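Local coordinates for protein diaminopimelate decarboxylase (Helicobacter pylori, PDB 2QGH) that catalyses the pyridoxal-phosphate-dependent decarboxylation of meso-diaminopimelate to L-lysine, the last step of bacterial lysine biosynthesis, at residues P102-K112 and N124-E135. Residues are numbered along the deposited sequence; the frame is centred on the assembly and turned at random.
Sequences PYRIVFSGVGK and NILFLNVESFME
Val-106 lays CG1 over one face of the Phe-127 ring, 3.8 Å from its centroid and 21° off the normal, a CH-pi contact displaced toward the rim. Phe-127 CG lies between its backbone N and carbonyl carbon (chi1 60°), which brings the ring alongside the valine. With Phe-107 and Leu-128 the side chains turn to the other side of the sheet, where Ile-125 CD1 packs 3.5 Å from Phe-107 CB. Two nearly straight bonds flank the Phe-107 position: Phe-107 N to Phe-127 O, 3.1 Å, and Asn-129 N to Phe-107 O, 2.7 Å; a more bent one runs from Leu-126 N to Ile-105 O. Just past strand 105-107, Ser-108 OG accepts from Asn-129 ND2 at 3.2 Å, while Asn-129 OD1 is bonded to Ser-153. Lys-112 passes CE over the centre of one face of the Phe-107 ring, and a bend at chi4 (67°) turns NZ to three acceptors: Gly-109 O, Asn-129 O at 2.8 Å and, in a salt bridge, Glu-135 OE2 at 3.0 Å. Glu-135 OE1 accepts from Glu-131 N at 2.7 Å, tying helix start to strand end. Strands 105-107 and 127-130, linked through helix 114-122, form a beta-alpha-beta crossover of the eight-stranded parallel barrel, the TIM-barrel domain of fold-type III pyridoxal-phosphate enzymes.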
loop_
_atom_site.group_PDB
_atom_site.type_symbol
_atom_site.label_atom_id
_atom_site.label_comp_id
_atom_site.label_asym_id
_atom_site.label_seq_id
_atom_site.Cartn_x
_atom_site.Cartn_y
_atom_site.Cartn_z
ATOM N N PRO A 102 4.616 -29.943 -0.417
ATOM C CA PRO A 102 5.105 -29.371 -1.670
ATOM C C PRO A 102 4.284 -29.791 -2.888
ATOM O O PRO A 102 4.061 -28.979 -3.797
ATOM C CB PRO A 102 6.560 -29.849 -1.734
ATOM C CG PRO A 102 6.608 -31.021 -0.790
ATOM C CD PRO A 102 5.705 -30.600 0.323
ATOM N N TYR A 103 3.817 -31.041 -2.903
ATOM C CA TYR A 103 3.027 -31.539 -4.029
ATOM C C TYR A 103 1.607 -30.966 -4.102
ATOM O O TYR A 103 0.814 -31.366 -4.955
ATOM C CB TYR A 103 3.003 -33.085 -4.054
ATOM C CG TYR A 103 2.668 -33.777 -2.744
ATOM C CD1 TYR A 103 1.364 -33.813 -2.256
ATOM C CD2 TYR A 103 3.669 -34.402 -1.990
ATOM C CE1 TYR A 103 1.058 -34.456 -1.043
ATOM C CE2 TYR A 103 3.378 -35.046 -0.777
ATOM C CZ TYR A 103 2.071 -35.068 -0.311
ATOM O OH TYR A 103 1.782 -35.696 0.889
ATOM N N ARG A 104 1.293 -30.031 -3.209
ATOM C CA ARG A 104 -0.009 -29.373 -3.215
ATOM C C ARG A 104 0.209 -27.874 -3.435
ATOM O O ARG A 104 -0.698 -27.064 -3.241
ATOM C CB ARG A 104 -0.756 -29.583 -1.890
ATOM C CG ARG A 104 -1.118 -31.022 -1.575
ATOM C CD ARG A 104 -2.376 -31.107 -0.725
ATOM N NE ARG A 104 -2.671 -32.493 -0.365
ATOM C CZ ARG A 104 -2.262 -33.092 0.750
ATOM N NH1 ARG A 104 -1.540 -32.433 1.649
ATOM N NH2 ARG A 104 -2.557 -34.365 0.959
ATOM N N ILE A 105 1.425 -27.516 -3.837
ATOM C CA ILE A 105 1.792 -26.124 -4.080
ATOM C C ILE A 105 1.871 -25.805 -5.566
ATOM O O ILE A 105 2.591 -26.463 -6.314
ATOM C CB ILE A 105 3.168 -25.790 -3.436
ATOM C CG1 ILE A 105 3.031 -25.756 -1.911
ATOM C CG2 ILE A 105 3.696 -24.434 -3.945
ATOM C CD1 ILE A 105 4.352 -25.577 -1.189
ATOM N N VAL A 106 1.128 -24.793 -5.990
ATOM C CA VAL A 106 1.155 -24.381 -7.384
ATOM C C VAL A 106 1.713 -22.957 -7.421
ATOM O O VAL A 106 1.388 -22.127 -6.575
ATOM C CB VAL A 106 -0.250 -24.462 -8.027
ATOM C CG1 VAL A 106 -0.709 -25.904 -8.052
ATOM C CG2 VAL A 106 -1.241 -23.618 -7.254
ATOM N N PHE A 107 2.562 -22.691 -8.408
ATOM C CA PHE A 107 3.240 -21.402 -8.539
ATOM C C PHE A 107 2.829 -20.633 -9.794
ATOM O O PHE A 107 3.176 -21.016 -10.909
ATOM C CB PHE A 107 4.750 -21.677 -8.536
ATOM C CG PHE A 107 5.622 -20.455 -8.481
ATOM C CD1 PHE A 107 5.092 -19.184 -8.255
ATOM C CD2 PHE A 107 7.000 -20.589 -8.633
ATOM C CE1 PHE A 107 5.921 -18.067 -8.179
ATOM C CE2 PHE A 107 7.843 -19.479 -8.559
ATOM C CZ PHE A 107 7.296 -18.210 -8.330
ATOM N N SER A 108 2.074 -19.556 -9.596
ATOM C CA SER A 108 1.632 -18.692 -10.690
ATOM C C SER A 108 2.523 -17.457 -10.696
ATOM O O SER A 108 3.390 -17.312 -9.838
ATOM C CB SER A 108 0.175 -18.264 -10.489
ATOM O OG SER A 108 -0.725 -19.245 -10.984
ATOM N N GLY A 109 2.314 -16.569 -11.658
ATOM C CA GLY A 109 3.123 -15.368 -11.709
ATOM C C GLY A 109 3.648 -15.032 -13.088
ATOM O O GLY A 109 4.298 -15.851 -13.751
ATOM N N VAL A 110 3.364 -13.810 -13.521
ATOM C CA VAL A 110 3.814 -13.341 -14.818
ATOM C C VAL A 110 5.272 -12.886 -14.717
ATOM O O VAL A 110 5.979 -12.785 -15.723
ATOM C CB VAL A 110 2.936 -12.165 -15.305
ATOM C CG1 VAL A 110 3.185 -10.928 -14.460
ATOM C CG2 VAL A 110 3.217 -11.880 -16.752
ATOM N N GLY A 111 5.733 -12.630 -13.499
ATOM C CA GLY A 111 7.101 -12.178 -13.338
ATOM C C GLY A 111 8.018 -12.998 -12.445
ATOM O O GLY A 111 8.783 -12.433 -11.665
ATOM N N LYS A 112 7.961 -14.321 -12.546
ATOM C CA LYS A 112 8.845 -15.157 -11.733
ATOM C C LYS A 112 10.277 -14.928 -12.229
ATOM O O LYS A 112 10.519 -14.878 -13.438
ATOM C CB LYS A 112 8.517 -16.644 -11.903
ATOM C CG LYS A 112 7.046 -17.027 -11.852
ATOM C CD LYS A 112 6.919 -18.515 -12.195
ATOM C CE LYS A 112 5.502 -19.041 -12.081
ATOM N NZ LYS A 112 4.600 -18.456 -13.101
ATOM N N ASN A 124 10.232 -29.333 -5.572
ATOM C CA ASN A 124 9.260 -30.321 -6.025
ATOM C C ASN A 124 7.795 -29.963 -5.818
ATOM O O ASN A 124 7.016 -30.788 -5.341
ATOM C CB ASN A 124 9.553 -31.663 -5.348
ATOM C CG ASN A 124 11.006 -32.083 -5.508
ATOM O OD1 ASN A 124 11.514 -32.180 -6.625
ATOM N ND2 ASN A 124 11.682 -32.330 -4.390
ATOM N N ILE A 125 7.407 -28.745 -6.182
ATOM C CA ILE A 125 6.016 -28.343 -6.034
ATOM C C ILE A 125 5.172 -29.013 -7.123
ATOM O O ILE A 125 5.716 -29.696 -7.990
ATOM C CB ILE A 125 5.875 -26.811 -6.099
ATOM C CG1 ILE A 125 6.402 -26.272 -7.427
ATOM C CG2 ILE A 125 6.632 -26.199 -4.946
ATOM C CD1 ILE A 125 6.021 -24.815 -7.663
ATOM N N LEU A 126 3.853 -28.835 -7.089
ATOM C CA LEU A 126 3.000 -29.498 -8.089
ATOM C C LEU A 126 3.325 -29.074 -9.520
ATOM O O LEU A 126 3.595 -29.904 -10.385
ATOM C CB LEU A 126 1.519 -29.243 -7.813
ATOM C CG LEU A 126 0.602 -30.477 -7.888
ATOM C CD1 LEU A 126 -0.841 -30.026 -7.964
ATOM C CD2 LEU A 126 0.939 -31.322 -9.097
ATOM N N PHE A 127 3.282 -27.780 -9.783
ATOM C CA PHE A 127 3.619 -27.326 -11.117
ATOM C C PHE A 127 3.791 -25.830 -11.156
ATOM O O PHE A 127 3.378 -25.126 -10.226
ATOM C CB PHE A 127 2.557 -27.779 -12.146
ATOM C CG PHE A 127 1.146 -27.269 -11.884
ATOM C CD1 PHE A 127 0.870 -25.907 -11.814
ATOM C CD2 PHE A 127 0.084 -28.162 -11.790
ATOM C CE1 PHE A 127 -0.440 -25.445 -11.663
ATOM C CE2 PHE A 127 -1.231 -27.712 -11.638
ATOM C CZ PHE A 127 -1.492 -26.350 -11.575
ATOM N N LEU A 128 4.446 -25.362 -12.215
ATOM C CA LEU A 128 4.652 -23.939 -12.434
ATOM C C LEU A 128 3.616 -23.544 -13.477
ATOM O O LEU A 128 3.522 -24.166 -14.534
ATOM C CB LEU A 128 6.063 -23.657 -12.963
ATOM C CG LEU A 128 7.165 -23.354 -11.941
ATOM C CD1 LEU A 128 7.521 -24.603 -11.164
ATOM C CD2 LEU A 128 8.390 -22.831 -12.659
ATOM N N ASN A 129 2.822 -22.528 -13.166
ATOM C CA ASN A 129 1.789 -22.063 -14.078
ATOM C C ASN A 129 2.384 -20.902 -14.844
ATOM O O ASN A 129 2.507 -19.799 -14.318
ATOM C CB ASN A 129 0.562 -21.636 -13.278
ATOM C CG ASN A 129 -0.661 -21.460 -14.142
ATOM O OD1 ASN A 129 -0.932 -22.274 -15.026
ATOM N ND2 ASN A 129 -1.414 -20.402 -13.886
ATOM N N VAL A 130 2.772 -21.159 -16.091
ATOM C CA VAL A 130 3.420 -20.130 -16.900
ATOM C C VAL A 130 2.453 -19.190 -17.608
ATOM O O VAL A 130 1.386 -19.597 -18.074
ATOM C CB VAL A 130 4.394 -20.766 -17.921
ATOM C CG1 VAL A 130 4.990 -22.031 -17.334
ATOM C CG2 VAL A 130 3.695 -21.055 -19.207
ATOM N N GLU A 131 2.849 -17.924 -17.690
ATOM C CA GLU A 131 2.017 -16.902 -18.294
ATOM C C GLU A 131 2.564 -16.363 -19.613
ATOM O O GLU A 131 1.897 -15.577 -20.282
ATOM C CB GLU A 131 1.827 -15.759 -17.294
ATOM C CG GLU A 131 1.508 -16.228 -15.876
ATOM C CD GLU A 131 0.172 -15.715 -15.363
ATOM O OE1 GLU A 131 -0.122 -15.921 -14.167
ATOM O OE2 GLU A 131 -0.584 -15.113 -16.156
ATOM N N SER A 132 3.774 -16.769 -19.987
ATOM C CA SER A 132 4.352 -16.305 -21.246
ATOM C C SER A 132 5.211 -17.378 -21.898
ATOM O O SER A 132 5.728 -18.263 -21.227
ATOM C CB SER A 132 5.187 -15.031 -21.027
ATOM O OG SER A 132 6.419 -15.308 -20.374
ATOM N N PHE A 133 5.363 -17.300 -23.214
ATOM C CA PHE A 133 6.176 -18.273 -23.922
ATOM C C PHE A 133 7.638 -18.113 -23.504
ATOM O O PHE A 133 8.360 -19.100 -23.389
ATOM C CB PHE A 133 6.022 -18.088 -25.436
ATOM C CG PHE A 133 6.255 -19.346 -26.242
ATOM C CD1 PHE A 133 5.731 -19.464 -27.527
ATOM C CD2 PHE A 133 6.979 -20.415 -25.718
ATOM C CE1 PHE A 133 5.918 -20.634 -28.277
ATOM C CE2 PHE A 133 7.170 -21.586 -26.461
ATOM C CZ PHE A 133 6.638 -21.694 -27.738
ATOM N N MET A 134 8.065 -16.874 -23.263
ATOM C CA MET A 134 9.442 -16.616 -22.849
ATOM C C MET A 134 9.696 -17.193 -21.456
ATOM O O MET A 134 10.817 -17.563 -21.127
ATOM C CB MET A 134 9.751 -15.109 -22.863
ATOM C CG MET A 134 11.247 -14.791 -22.710
ATOM S SD MET A 134 11.702 -13.021 -22.743
ATOM C CE MET A 134 11.266 -12.597 -24.480
ATOM N N GLU A 135 8.653 -17.268 -20.635
ATOM C CA GLU A 135 8.789 -17.839 -19.297
ATOM C C GLU A 135 8.993 -19.343 -19.451
ATOM O O GLU A 135 9.793 -19.949 -18.750
ATOM C CB GLU A 135 7.522 -17.602 -18.466
ATOM C CG GLU A 135 7.681 -17.944 -16.986
ATOM C CD GLU A 135 6.357 -18.293 -16.313
ATOM O OE1 GLU A 135 5.319 -17.708 -16.693
ATOM O OE2 GLU A 135 6.359 -19.145 -15.392
HETATM O O HOH W 1 5.434 -14.739 -17.688
#